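Local atomic coordinates of N-deoxyribosyltransferase (Bacillus psychrosaccharolyticus, PDB entry 6EVS), a protein that catalyses the transfer of 2-deoxyribose between nucleobases, an activity used in the enzymatic synthesis of modified nucleosides. Residues A[3-8]-A[67-72]; A[32-37]-A[57-62]; A[97-102]-A[119-124]. All coordinates share one frame; numbering follows the deposited sequence.

Interaction 1: A[3-8]-A[67-72]; sequences KIYLAS and DITFGI
D67 CG stands anti to its own carbonyl carbon, beside the backbone N (chi1 -62°), on the side of K3, and D67 OD1 accepts K3 N at 2.8 Å in an almost straight bond (169°), met on the anti side and somewhat out of the carboxylate plane. In return K3 O takes the amides of both D67 and I68, the first from above the carbonyl plane, so two N-H groups hold one oxygen. The ammonium of K3 bonds instead to W65 O. Further along, Y5 N gives to I68 O at 2.9 Å, F70 N to Y5 O, A7 N to F70 O and I72 N to A7 O, the alternation expected of parallel strands.

On one face, F70 has CG anti to its backbone N (chi1 -171°) and lies alongside both I4 and L6: I4 CG2 touches F70 CB at 3.6 Å, and L6 CD1 lies 3.9 Å from F70 CD2. Branched chains suit this buried face, where L6 and I72 also meet helix 13-28. On the other, A7 CB meets T69 CG2 at 4.0 Å; the OG1 branch of T69 bonds to S89, and Y5 OH to E85, so these buried hydroxyls are satisfied. G71 CA lies 3.1 Å from A7 O in a CA-H...O contact, and small residues suit this closely spaced pair. Two adjacent central strands with helices on both faces, in a sheet of order 2-1-3-4-5, are characteristic of the doubly wound, flavodoxin-like alpha/beta fold.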
ATOM      1  N   LYS A   3       9.081  16.494   8.236  1.00 28.01           N
ATOM      2  CA  LYS A   3       8.210  17.099   7.239  1.00 29.41           C
ATOM      3  C   LYS A   3       6.761  16.879   7.662  1.00 30.87           C
ATOM      4  O   LYS A   3       6.368  15.755   8.008  1.00 23.96           O
ATOM      5  CB  LYS A   3       8.458  16.500   5.851  1.00 30.23           C
ATOM      6  CG  LYS A   3       9.926  16.479   5.429  1.00 31.70           C
ATOM      7  CD  LYS A   3      10.099  15.847   4.040  1.00 37.59           C
ATOM      8  CE  LYS A   3      10.479  14.374   4.104  1.00 39.13           C
ATOM      9  NZ  LYS A   3      10.457  13.719   2.746  1.00 43.13           N
ATOM     10  N   ILE A   4       5.967  17.949   7.650  1.00 29.98           N
ATOM     11  CA  ILE A   4       4.616  17.903   8.196  1.00 22.41           C
ATOM     12  C   ILE A   4       3.638  18.445   7.168  1.00 30.16           C
ATOM     13  O   ILE A   4       3.844  19.539   6.628  1.00 30.53           O
ATOM     14  CB  ILE A   4       4.507  18.700   9.506  1.00 28.40           C
ATOM     15  CG1 ILE A   4       5.418  18.094  10.593  1.00 24.94           C
ATOM     16  CG2 ILE A   4       3.039  18.763   9.949  1.00 24.94           C
ATOM     17  CD1 ILE A   4       5.326  18.855  11.950  1.00 30.78           C
ATOM     18  N   TYR A   5       2.578  17.681   6.896  1.00 22.35           N
ATOM     19  CA  TYR A   5       1.468  18.183   6.096  1.00 24.68           C
ATOM     20  C   TYR A   5       0.415  18.773   7.021  1.00 26.40           C
ATOM     21  O   TYR A   5      -0.131  18.049   7.860  1.00 24.78           O
ATOM     22  CB  TYR A   5       0.856  17.058   5.266  1.00 27.07           C
ATOM     23  CG  TYR A   5      -0.209  17.524   4.288  1.00 27.02           C
ATOM     24  CD1 TYR A   5       0.127  17.868   2.969  1.00 29.44           C
ATOM     25  CD2 TYR A   5      -1.549  17.628   4.672  1.00 25.59           C
ATOM     26  CE1 TYR A   5      -0.861  18.313   2.060  1.00 34.35           C
ATOM     27  CE2 TYR A   5      -2.523  18.057   3.780  1.00 29.30           C
ATOM     28  CZ  TYR A   5      -2.178  18.408   2.484  1.00 25.40           C
ATOM     29  OH  TYR A   5      -3.175  18.800   1.615  1.00 24.47           O
ATOM     30  N   LEU A   6       0.076  20.053   6.828  1.00 24.16           N
ATOM     31  CA  LEU A   6      -0.881  20.720   7.730  1.00 23.52           C
ATOM     32  C   LEU A   6      -2.270  20.590   7.118  1.00 23.35           C
ATOM     33  O   LEU A   6      -2.612  21.305   6.168  1.00 26.09           O
ATOM     34  CB  LEU A   6      -0.476  22.170   7.945  1.00 28.47           C
ATOM     35  CG  LEU A   6      -1.380  23.037   8.810  1.00 30.10           C
ATOM     36  CD1 LEU A   6      -1.585  22.364  10.170  1.00 26.78           C
ATOM     37  CD2 LEU A   6      -0.741  24.403   8.949  1.00 32.54           C
ATOM     38  N   ALA A   7      -3.069  19.648   7.628  1.00 22.49           N
ATOM     39  CA  ALA A   7      -4.429  19.423   7.134  1.00 23.94           C
ATOM     40  C   ALA A   7      -5.423  20.269   7.939  1.00 27.70           C
ATOM     41  O   ALA A   7      -5.698  19.980   9.109  1.00 26.76           O
ATOM     42  CB  ALA A   7      -4.816  17.947   7.216  1.00 22.43           C
ATOM     43  N   SER A   8      -6.031  21.261   7.286  1.00 23.35           N
ATOM     44  CA  SER A   8      -7.003  22.119   7.960  1.00 24.51           C
ATOM     45  C   SER A   8      -7.780  22.918   6.924  1.00 25.67           C
ATOM     46  O   SER A   8      -7.225  23.251   5.871  1.00 28.80           O
ATOM     47  CB  SER A   8      -6.320  23.087   8.931  1.00 26.25           C
ATOM     48  OG  SER A   8      -7.262  24.090   9.390  1.00 31.14           O
ATOM     49  N   ASP A  67       6.391  13.303   6.607  1.00 25.74           N
ATOM     50  CA  ASP A  67       6.561  12.290   7.654  1.00 28.38           C
ATOM     51  C   ASP A  67       5.307  12.130   8.499  1.00 28.07           C
ATOM     52  O   ASP A  67       4.984  11.019   8.946  1.00 25.27           O
ATOM     53  CB  ASP A  67       7.724  12.670   8.572  1.00 26.47           C
ATOM     54  CG  ASP A  67       9.050  12.743   7.824  1.00 31.89           C
ATOM     55  OD1 ASP A  67       9.776  13.767   7.988  1.00 33.13           O
ATOM     56  OD2 ASP A  67       9.313  11.795   7.027  1.00 35.50           O
ATOM     57  N   ILE A  68       4.605  13.242   8.734  1.00 25.93           N
ATOM     58  CA  ILE A  68       3.516  13.339   9.699  1.00 24.67           C
ATOM     59  C   ILE A  68       2.452  14.245   9.090  1.00 27.10           C
ATOM     60  O   ILE A  68       2.780  15.270   8.480  1.00 26.17           O
ATOM     61  CB  ILE A  68       3.981  13.961  11.032  1.00 29.51           C
ATOM     62  CG1 ILE A  68       5.028  13.093  11.733  1.00 27.80           C
ATOM     63  CG2 ILE A  68       2.778  14.310  11.947  1.00 28.77           C
ATOM     64  CD1 ILE A  68       5.836  13.883  12.745  1.00 32.50           C
ATOM     65  N   THR A  69       1.191  13.889   9.273  1.00 24.27           N
ATOM     66  CA  THR A  69       0.083  14.770   8.944  1.00 25.08           C
ATOM     67  C   THR A  69      -0.484  15.366  10.227  1.00 29.48           C
ATOM     68  O   THR A  69      -0.948  14.635  11.114  1.00 23.43           O
ATOM     69  CB  THR A  69      -1.023  14.061   8.181  1.00 21.55           C
ATOM     70  OG1 THR A  69      -0.529  13.676   6.892  1.00 20.99           O
ATOM     71  CG2 THR A  69      -2.323  14.993   8.061  1.00 26.34           C
ATOM     72  N   PHE A  70      -0.467  16.699  10.320  1.00 24.55           N
ATOM     73  CA  PHE A  70      -0.955  17.427  11.493  1.00 25.87           C
ATOM     74  C   PHE A  70      -2.272  18.085  11.112  1.00 33.02           C
ATOM     75  O   PHE A  70      -2.299  18.952  10.237  1.00 28.98           O
ATOM     76  CB  PHE A  70       0.077  18.466  11.939  1.00 27.26           C
ATOM     77  CG  PHE A  70      -0.238  19.119  13.267  1.00 30.49           C
ATOM     78  CD1 PHE A  70       0.461  18.768  14.415  1.00 36.70           C
ATOM     79  CD2 PHE A  70      -1.225  20.099  13.359  1.00 33.44           C
ATOM     80  CE1 PHE A  70       0.164  19.363  15.635  1.00 42.19           C
ATOM     81  CE2 PHE A  70      -1.518  20.694  14.579  1.00 37.55           C
ATOM     82  CZ  PHE A  70      -0.817  20.327  15.713  1.00 41.01           C
ATOM     83  N   GLY A  71      -3.360  17.670  11.755  1.00 29.94           N
ATOM     84  CA  GLY A  71      -4.695  18.115  11.390  1.00 28.97           C
ATOM     85  C   GLY A  71      -5.248  19.074  12.426  1.00 29.64           C
ATOM     86  O   GLY A  71      -4.871  19.023  13.601  1.00 31.49           O
ATOM     87  N   ILE A  72      -6.141  19.964  11.985  1.00 30.44           N
ATOM     88  CA  ILE A  72      -6.879  20.844  12.888  1.00 32.79           C
ATOM     89  C   ILE A  72      -8.367  20.580  12.679  1.00 35.65           C
ATOM     90  O   ILE A  72      -8.885  20.756  11.570  1.00 34.86           O
ATOM     91  CB  ILE A  72      -6.543  22.326  12.654  1.00 37.30           C
ATOM     92  CG1 ILE A  72      -5.041  22.562  12.833  1.00 41.81           C
ATOM     93  CG2 ILE A  72      -7.397  23.233  13.587  1.00 37.27           C
ATOM     94  CD1 ILE A  72      -4.584  23.951  12.418  1.00 44.31           C
TER

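Interaction 2: A[32-37]-A[57-62]; sequences TVFSPR and KNDLEH
F34 leaves its strand toward H62 with CG anti to the backbone N (chi1 178°), on the side of helix 49-65. F34 CB passes 4.1 Å from H62 CD2. Beyond it the ring lies over the imidazole in an offset stack, centroids 3.9 Å apart and planes 14° from parallel. F34 CD1 comes tightly against H62 CD2 at 3.2 Å, and F34 CE1 sits over the centre of the imidazole. H62 CB lies over the same face of the phenyl ring, 3.7 Å from the centroid of the F34 ring, in a CH-pi contact. At the rim, F34 CE2 lies 3.7 Å from D59 OD1, which is in the ring plane, where the slightly positive C-H edge probably suits a carboxylate oxygen. The tip, F34 CZ, ends 3.8 Å from N58 ND2, with the amide plane almost perpendicular to the ring.

A histidine fits here because it offers a flat face to F34 while its nitrogens bond at the edge. H62 ND1 donates to N58 O at 2.8 Å, within the imidazole plane, and the backbone N of H62 reaches that same oxygen from the other side of the N58 carbonyl plane. NE2 bonds to T131 O of a second subunit, so one fixed ring serves both the core and the oligomer. Y5 lies next to F34 on the neighbouring strand. The arrangement is the helix-on-sheet packing of a beta-alpha-beta crossover, in which helix 49-65 leads from edge strand 32-34 to strand 68-72.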
ATOM      1  N   THR A  32       9.593  21.266   8.685  1.00 31.30           N
ATOM      2  CA  THR A  32       9.284  21.718   7.333  1.00 30.61           C
ATOM      3  C   THR A  32       7.804  21.451   7.103  1.00 27.95           C
ATOM      4  O   THR A  32       7.375  20.297   7.064  1.00 30.05           O
ATOM      5  CB  THR A  32      10.153  21.007   6.290  1.00 32.84           C
ATOM      6  OG1 THR A  32      11.531  21.277   6.558  1.00 31.86           O
ATOM      7  CG2 THR A  32       9.813  21.516   4.896  1.00 31.59           C
ATOM      8  N   VAL A  33       7.018  22.514   6.978  1.00 31.69           N
ATOM      9  CA  VAL A  33       5.568  22.404   6.958  1.00 33.44           C
ATOM     10  C   VAL A  33       5.060  22.755   5.570  1.00 27.92           C
ATOM     11  O   VAL A  33       5.329  23.855   5.067  1.00 29.73           O
ATOM     12  CB  VAL A  33       4.926  23.322   8.008  1.00 32.44           C
ATOM     13  CG1 VAL A  33       3.413  23.160   7.975  1.00 26.17           C
ATOM     14  CG2 VAL A  33       5.511  23.013   9.377  1.00 30.93           C
ATOM     15  N   PHE A  34       4.292  21.846   4.966  1.00 26.13           N
ATOM     16  CA  PHE A  34       3.527  22.178   3.764  1.00 32.42           C
ATOM     17  C   PHE A  34       2.144  22.652   4.193  1.00 32.56           C
ATOM     18  O   PHE A  34       1.386  21.888   4.802  1.00 29.52           O
ATOM     19  CB  PHE A  34       3.395  20.986   2.814  1.00 33.17           C
ATOM     20  CG  PHE A  34       2.571  21.282   1.578  1.00 30.99           C
ATOM     21  CD1 PHE A  34       3.162  21.848   0.458  1.00 29.94           C
ATOM     22  CD2 PHE A  34       1.210  20.993   1.543  1.00 27.47           C
ATOM     23  CE1 PHE A  34       2.423  22.100  -0.710  1.00 32.24           C
ATOM     24  CE2 PHE A  34       0.446  21.268   0.399  1.00 27.08           C
ATOM     25  CZ  PHE A  34       1.062  21.823  -0.742  1.00 33.59           C
ATOM     26  N   SER A  35       1.814  23.902   3.865  1.00 26.50           N
ATOM     27  CA  SER A  35       0.541  24.488   4.278  1.00 29.40           C
ATOM     28  C   SER A  35      -0.302  24.748   3.043  1.00 26.38           C
ATOM     29  O   SER A  35       0.059  25.610   2.232  1.00 32.05           O
ATOM     30  CB  SER A  35       0.749  25.783   5.064  1.00 30.82           C
ATOM     31  OG  SER A  35      -0.508  26.270   5.552  1.00 32.44           O
ATOM     32  N   PRO A  36      -1.393  24.010   2.841  1.00 32.97           N
ATOM     33  CA  PRO A  36      -2.119  24.095   1.568  1.00 31.82           C
ATOM     34  C   PRO A  36      -2.536  25.497   1.177  1.00 34.31           C
ATOM     35  O   PRO A  36      -2.621  25.772  -0.022  1.00 35.19           O
ATOM     36  CB  PRO A  36      -3.335  23.196   1.806  1.00 36.92           C
ATOM     37  CG  PRO A  36      -2.780  22.108   2.756  1.00 32.06           C
ATOM     38  CD  PRO A  36      -1.870  22.894   3.682  1.00 29.78           C
ATOM     39  N   ARG A  37      -2.776  26.391   2.137  1.00 36.44           N
ATOM     40  CA  ARG A  37      -3.213  27.745   1.807  1.00 43.51           C
ATOM     41  C   ARG A  37      -2.119  28.555   1.113  1.00 46.95           C
ATOM     42  O   ARG A  37      -2.434  29.519   0.394  1.00 42.97           O
ATOM     43  CB  ARG A  37      -3.679  28.466   3.074  1.00 47.00           C
ATOM     44  CG  ARG A  37      -2.554  29.017   3.924  1.00 44.89           C
ATOM     45  CD  ARG A  37      -3.074  29.802   5.100  1.00 51.18           C
ATOM     46  NE  ARG A  37      -1.983  30.333   5.907  1.00 45.22           N
ATOM     47  CZ  ARG A  37      -1.987  31.530   6.470  1.00 53.47           C
ATOM     48  NH1 ARG A  37      -3.026  32.327   6.294  1.00 62.00           N
ATOM     49  NH2 ARG A  37      -0.952  31.928   7.199  1.00 55.61           N
ATOM     50  N   LYS A  57      -3.445  17.108  -6.988  1.00 32.22           N
ATOM     51  CA  LYS A  57      -2.230  16.317  -7.160  1.00 36.85           C
ATOM     52  C   LYS A  57      -1.112  16.841  -6.279  1.00 27.34           C
ATOM     53  O   LYS A  57      -0.400  16.060  -5.650  1.00 27.69           O
ATOM     54  CB  LYS A  57      -1.799  16.318  -8.628  1.00 35.24           C
ATOM     55  CG  LYS A  57      -2.687  15.483  -9.515  1.00 43.03           C
ATOM     56  CD  LYS A  57      -2.210  15.527 -10.981  1.00 46.66           C
ATOM     57  CE  LYS A  57      -3.010  14.562 -11.844  1.00 51.27           C
ATOM     58  NZ  LYS A  57      -2.232  14.017 -13.000  1.00 58.06           N
ATOM     59  N   ASN A  58      -0.970  18.168  -6.183  1.00 28.45           N
ATOM     60  CA  ASN A  58       0.112  18.705  -5.369  1.00 28.69           C
ATOM     61  C   ASN A  58      -0.129  18.422  -3.896  1.00 29.58           C
ATOM     62  O   ASN A  58       0.811  18.109  -3.152  1.00 26.66           O
ATOM     63  CB  ASN A  58       0.258  20.210  -5.603  1.00 30.66           C
ATOM     64  CG  ASN A  58       1.559  20.758  -5.050  1.00 38.37           C
ATOM     65  OD1 ASN A  58       2.596  20.085  -5.096  1.00 34.30           O
ATOM     66  ND2 ASN A  58       1.516  21.974  -4.520  1.00 33.39           N
ATOM     67  N   ASP A  59      -1.385  18.530  -3.460  1.00 26.50           N
ATOM     68  CA  ASP A  59      -1.723  18.279  -2.058  1.00 29.88           C
ATOM     69  C   ASP A  59      -1.436  16.830  -1.691  1.00 34.82           C
ATOM     70  O   ASP A  59      -0.737  16.548  -0.706  1.00 29.53           O
ATOM     71  CB  ASP A  59      -3.198  18.610  -1.803  1.00 27.86           C
ATOM     72  CG  ASP A  59      -3.463  20.113  -1.687  1.00 38.75           C
ATOM     73  OD1 ASP A  59      -2.504  20.911  -1.808  1.00 39.17           O
ATOM     74  OD2 ASP A  59      -4.632  20.485  -1.475  1.00 37.29           O
ATOM     75  N   LEU A  60      -1.989  15.894  -2.472  1.00 30.27           N
ATOM     76  CA  LEU A  60      -1.768  14.473  -2.223  1.00 27.47           C
ATOM     77  C   LEU A  60      -0.281  14.120  -2.266  1.00 31.01           C
ATOM     78  O   LEU A  60       0.222  13.404  -1.391  1.00 30.28           O
ATOM     79  CB  LEU A  60      -2.555  13.641  -3.239  1.00 33.67           C
ATOM     80  CG  LEU A  60      -2.654  12.136  -3.002  1.00 38.97           C
ATOM     81  CD1 LEU A  60      -3.181  11.840  -1.591  1.00 32.14           C
ATOM     82  CD2 LEU A  60      -3.537  11.491  -4.063  1.00 37.81           C
ATOM     83  N   GLU A  61       0.448  14.623  -3.266  1.00 24.27           N
ATOM     84  CA  GLU A  61       1.885  14.369  -3.307  1.00 26.44           C
ATOM     85  C   GLU A  61       2.573  14.873  -2.037  1.00 28.64           C
ATOM     86  O   GLU A  61       3.515  14.237  -1.543  1.00 30.10           O
ATOM     87  CB  GLU A  61       2.515  14.999  -4.556  1.00 27.79           C
ATOM     88  CG  GLU A  61       3.798  14.316  -4.978  1.00 49.77           C
ATOM     89  CD  GLU A  61       3.573  12.881  -5.440  1.00 58.12           C
ATOM     90  OE1 GLU A  61       4.529  12.090  -5.393  1.00 65.24           O
ATOM     91  OE2 GLU A  61       2.439  12.537  -5.840  1.00 62.32           O
ATOM     92  N   HIS A  62       2.098  15.990  -1.461  1.00 24.37           N
ATOM     93  CA  HIS A  62       2.752  16.476  -0.255  1.00 24.47           C
ATOM     94  C   HIS A  62       2.310  15.728   1.000  1.00 27.72           C
ATOM     95  O   HIS A  62       3.048  15.721   1.992  1.00 26.32           O
ATOM     96  CB  HIS A  62       2.553  17.981  -0.108  1.00 25.67           C
ATOM     97  CG  HIS A  62       3.531  18.768  -0.916  1.00 28.21           C
ATOM     98  ND1 HIS A  62       3.317  19.075  -2.243  1.00 28.49           N
ATOM     99  CD2 HIS A  62       4.760  19.248  -0.612  1.00 29.29           C
ATOM    100  CE1 HIS A  62       4.346  19.768  -2.702  1.00 32.43           C
ATOM    101  NE2 HIS A  62       5.243  19.876  -1.739  1.00 30.60           N
TER

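Interaction 3: A[97-102]-A[119-124]; sequences MLFSPT and EDWNDV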
ATOM      1  N   MET A  97      -1.288  13.523  13.800  1.00 26.97           N
ATOM      2  CA  MET A  97      -1.463  14.361  14.971  1.00 26.44           C
ATOM      3  C   MET A  97      -2.660  15.281  14.764  1.00 37.49           C
ATOM      4  O   MET A  97      -2.891  15.779  13.659  1.00 35.64           O
ATOM      5  CB  MET A  97      -0.215  15.193  15.278  1.00 27.05           C
ATOM      6  CG  MET A  97       0.989  14.352  15.791  1.00 31.14           C
ATOM      7  SD  MET A  97       2.488  15.285  15.502  1.00 43.84           S
ATOM      8  CE  MET A  97       2.915  16.063  17.020  1.00 57.57           C
ATOM      9  N   LEU A  98      -3.421  15.508  15.827  1.00 35.85           N
ATOM     10  CA  LEU A  98      -4.654  16.270  15.711  1.00 36.55           C
ATOM     11  C   LEU A  98      -4.705  17.316  16.811  1.00 35.78           C
ATOM     12  O   LEU A  98      -4.370  17.038  17.969  1.00 37.21           O
ATOM     13  CB  LEU A  98      -5.880  15.345  15.776  1.00 36.96           C
ATOM     14  CG  LEU A  98      -7.225  15.920  15.320  1.00 52.80           C
ATOM     15  CD1 LEU A  98      -7.255  16.073  13.809  1.00 53.72           C
ATOM     16  CD2 LEU A  98      -8.384  15.051  15.797  1.00 48.14           C
ATOM     17  N   PHE A  99      -5.110  18.524  16.433  1.00 37.33           N
ATOM     18  CA  PHE A  99      -5.302  19.629  17.352  1.00 37.03           C
ATOM     19  C   PHE A  99      -6.760  20.062  17.269  1.00 36.27           C
ATOM     20  O   PHE A  99      -7.277  20.309  16.176  1.00 38.35           O
ATOM     21  CB  PHE A  99      -4.364  20.803  17.021  1.00 35.16           C
ATOM     22  CG  PHE A  99      -4.507  21.973  17.969  1.00 43.35           C
ATOM     23  CD1 PHE A  99      -5.387  22.995  17.694  1.00 42.83           C
ATOM     24  CD2 PHE A  99      -3.760  22.035  19.138  1.00 51.59           C
ATOM     25  CE1 PHE A  99      -5.536  24.063  18.574  1.00 45.98           C
ATOM     26  CE2 PHE A  99      -3.902  23.105  20.020  1.00 47.89           C
ATOM     27  CZ  PHE A  99      -4.783  24.115  19.734  1.00 45.80           C
ATOM     28  N   SER A 100      -7.432  20.142  18.410  1.00 38.17           N
ATOM     29  CA  SER A 100      -8.830  20.589  18.384  1.00 39.96           C
ATOM     30  C   SER A 100      -8.962  21.889  19.162  1.00 42.52           C
ATOM     31  O   SER A 100      -8.765  21.892  20.393  1.00 46.46           O
ATOM     32  CB  SER A 100      -9.772  19.515  18.947  1.00 51.12           C
ATOM     33  OG  SER A 100     -11.119  19.968  19.022  1.00 54.04           O
ATOM     34  N   PRO A 101      -9.274  23.008  18.505  1.00 49.89           N
ATOM     35  CA  PRO A 101      -9.412  24.282  19.239  1.00 52.92           C
ATOM     36  C   PRO A 101     -10.584  24.302  20.212  1.00 61.35           C
ATOM     37  O   PRO A 101     -10.613  25.161  21.104  1.00 61.93           O
ATOM     38  CB  PRO A 101      -9.606  25.323  18.118  1.00 52.91           C
ATOM     39  CG  PRO A 101      -9.122  24.650  16.855  1.00 58.98           C
ATOM     40  CD  PRO A 101      -9.404  23.186  17.046  1.00 52.48           C
ATOM     41  N   THR A 102     -11.543  23.384  20.073  1.00 64.97           N
ATOM     42  CA  THR A 102     -12.764  23.396  20.875  1.00 66.23           C
ATOM     43  C   THR A 102     -12.796  22.343  21.970  1.00 61.49           C
ATOM     44  O   THR A 102     -13.491  22.532  22.965  1.00 68.67           O
ATOM     45  CB  THR A 102     -13.988  23.189  19.973  1.00 71.72           C
ATOM     46  OG1 THR A 102     -14.121  21.794  19.659  1.00 68.43           O
ATOM     47  CG2 THR A 102     -13.824  23.965  18.677  1.00 77.58           C
ATOM     48  N   GLU A 119      -4.788  19.651  22.743  1.00 42.04           N
ATOM     49  CA  GLU A 119      -5.731  20.749  22.906  1.00 44.12           C
ATOM     50  C   GLU A 119      -5.061  22.046  23.336  1.00 48.14           C
ATOM     51  O   GLU A 119      -5.761  23.040  23.557  1.00 49.75           O
ATOM     52  CB  GLU A 119      -6.842  20.367  23.899  1.00 49.56           C
ATOM     53  CG  GLU A 119      -7.827  19.327  23.350  1.00 52.71           C
ATOM     54  CD  GLU A 119      -8.992  19.092  24.291  1.00 58.47           C
ATOM     55  OE1 GLU A 119      -9.110  19.864  25.245  1.00 61.42           O
ATOM     56  OE2 GLU A 119      -9.782  18.146  24.082  1.00 63.14           O
ATOM     57  N   ASP A 120      -3.733  22.078  23.432  1.00 46.47           N
ATOM     58  CA  ASP A 120      -3.024  23.305  23.766  1.00 51.42           C
ATOM     59  C   ASP A 120      -1.728  23.333  22.977  1.00 50.83           C
ATOM     60  O   ASP A 120      -1.101  22.291  22.755  1.00 45.71           O
ATOM     61  CB  ASP A 120      -2.737  23.403  25.267  1.00 52.09           C
ATOM     62  CG  ASP A 120      -1.977  24.671  25.639  1.00 71.88           C
ATOM     63  OD1 ASP A 120      -1.477  24.738  26.785  1.00 81.37           O
ATOM     64  OD2 ASP A 120      -1.883  25.604  24.805  1.00 76.21           O
ATOM     65  N   TRP A 121      -1.314  24.532  22.560  1.00 48.44           N
ATOM     66  CA  TRP A 121      -0.112  24.596  21.728  1.00 45.54           C
ATOM     67  C   TRP A 121       1.148  24.325  22.545  1.00 46.97           C
ATOM     68  O   TRP A 121       2.121  23.784  22.012  1.00 44.05           O
ATOM     69  CB  TRP A 121      -0.035  25.945  21.002  1.00 47.69           C
ATOM     70  CG  TRP A 121      -1.027  26.039  19.874  1.00 47.34           C
ATOM     71  CD1 TRP A 121      -2.114  26.869  19.801  1.00 54.67           C
ATOM     72  CD2 TRP A 121      -1.049  25.247  18.686  1.00 45.95           C
ATOM     73  NE1 TRP A 121      -2.794  26.651  18.625  1.00 43.76           N
ATOM     74  CE2 TRP A 121      -2.165  25.656  17.929  1.00 41.26           C
ATOM     75  CE3 TRP A 121      -0.226  24.236  18.180  1.00 39.00           C
ATOM     76  CZ2 TRP A 121      -2.476  25.086  16.691  1.00 46.08           C
ATOM     77  CZ3 TRP A 121      -0.539  23.674  16.945  1.00 46.80           C
ATOM     78  CH2 TRP A 121      -1.652  24.101  16.218  1.00 42.36           C
ATOM     79  N   ASN A 122       1.150  24.652  23.846  1.00 47.94           N
ATOM     80  CA  ASN A 122       2.339  24.345  24.636  1.00 47.48           C
ATOM     81  C   ASN A 122       2.574  22.839  24.727  1.00 46.78           C
ATOM     82  O   ASN A 122       3.727  22.394  24.811  1.00 52.08           O
ATOM     83  CB  ASN A 122       2.228  24.984  26.019  1.00 65.02           C
ATOM     84  CG  ASN A 122       2.333  26.493  25.960  1.00 69.18           C
ATOM     85  OD1 ASN A 122       1.331  27.203  26.052  1.00 71.80           O
ATOM     86  ND2 ASN A 122       3.552  26.993  25.771  1.00 71.16           N
ATOM     87  N   ASP A 123       1.506  22.039  24.676  1.00 46.88           N
ATOM     88  CA  ASP A 123       1.678  20.590  24.636  1.00 48.13           C
ATOM     89  C   ASP A 123       2.336  20.156  23.334  1.00 45.87           C
ATOM     90  O   ASP A 123       3.165  19.239  23.332  1.00 41.42           O
ATOM     91  CB  ASP A 123       0.331  19.890  24.805  1.00 56.46           C
ATOM     92  CG  ASP A 123      -0.236  20.053  26.195  1.00 62.55           C
ATOM     93  OD1 ASP A 123       0.540  20.378  27.117  1.00 66.74           O
ATOM     94  OD2 ASP A 123      -1.457  19.867  26.360  1.00 68.82           O
ATOM     95  N   VAL A 124       1.963  20.792  22.219  1.00 44.20           N
ATOM     96  CA  VAL A 124       2.641  20.537  20.950  1.00 40.90           C
ATOM     97  C   VAL A 124       4.092  20.985  21.030  1.00 38.55           C
ATOM     98  O   VAL A 124       4.987  20.347  20.466  1.00 37.43           O
ATOM     99  CB  VAL A 124       1.913  21.240  19.784  1.00 44.66           C
ATOM    100  CG1 VAL A 124       2.654  20.987  18.476  1.00 40.39           C
ATOM    101  CG2 VAL A 124       0.460  20.802  19.673  1.00 39.37           C
TER
HETATM  102  O   HOH W   1      -8.230  23.801  22.338  1.00 44.41           O
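F99 and W121 cross at about a right angle as side chains, yet their rings lie face to face, with planes at 14° and the phenyl and six-membered indole centroids 3.9 Å apart. W121 CZ2 sits over the centre of the phenyl ring, and F99 CE2 over the indole. The closest approach is at the phenyl tip, where F99 CZ meets W121 NE1 at 3.4 Å. F99 CG stands anti to the backbone N (chi1 -179°), and the ring reaches out from there to the indole. V124 CG2, 4.4 Å from F99 CD2, adds a looser apolar neighbour.

In this doubly wound alpha/beta fold the contact lies at the carboxyl end of strand 96-99, where the chain leaves edge strand 116-118 and turns into helix 121-126. Broad aromatic surfaces suit this junction: W121 also rests on helix 13-28, while F99 touches F70 of the central sheet.

F99 CE2 also lies 3.6 Å from D120 N. D120 is the N-cap, its OD2 accepting weakly from N122 N, a role well served by the short aspartate side chain. Beside the rings, one water donates to S100 O at 2.8 Å and to E119 O at 2.9 Å, joining the two backbones; the E119 carboxylate turns to Y117 OH instead.

Interactions 1 and 2 are buried, interaction 1 near the centre of the chain, whereas interaction 3 is partly buried. All three reach one sheet: strand 3-7 is hydrogen-bonded to strand 32-34 of interaction 2, and strand 68-72 to strand 96-99 of interaction 3. Their chemistry changes with place. The central pair is held mainly by backbone bonds between strands, with one aspartate carboxylate at the end; the outer two join strand to helix through stacked rings, with no direct hydrogen bond across. Interactions 2 and 3 lie on opposite sides of the chain's centre, their own centres about 21 Å apart. Interaction 2 has other subunits beside it, while no other chain touches interaction 3, where a water bridges the segments.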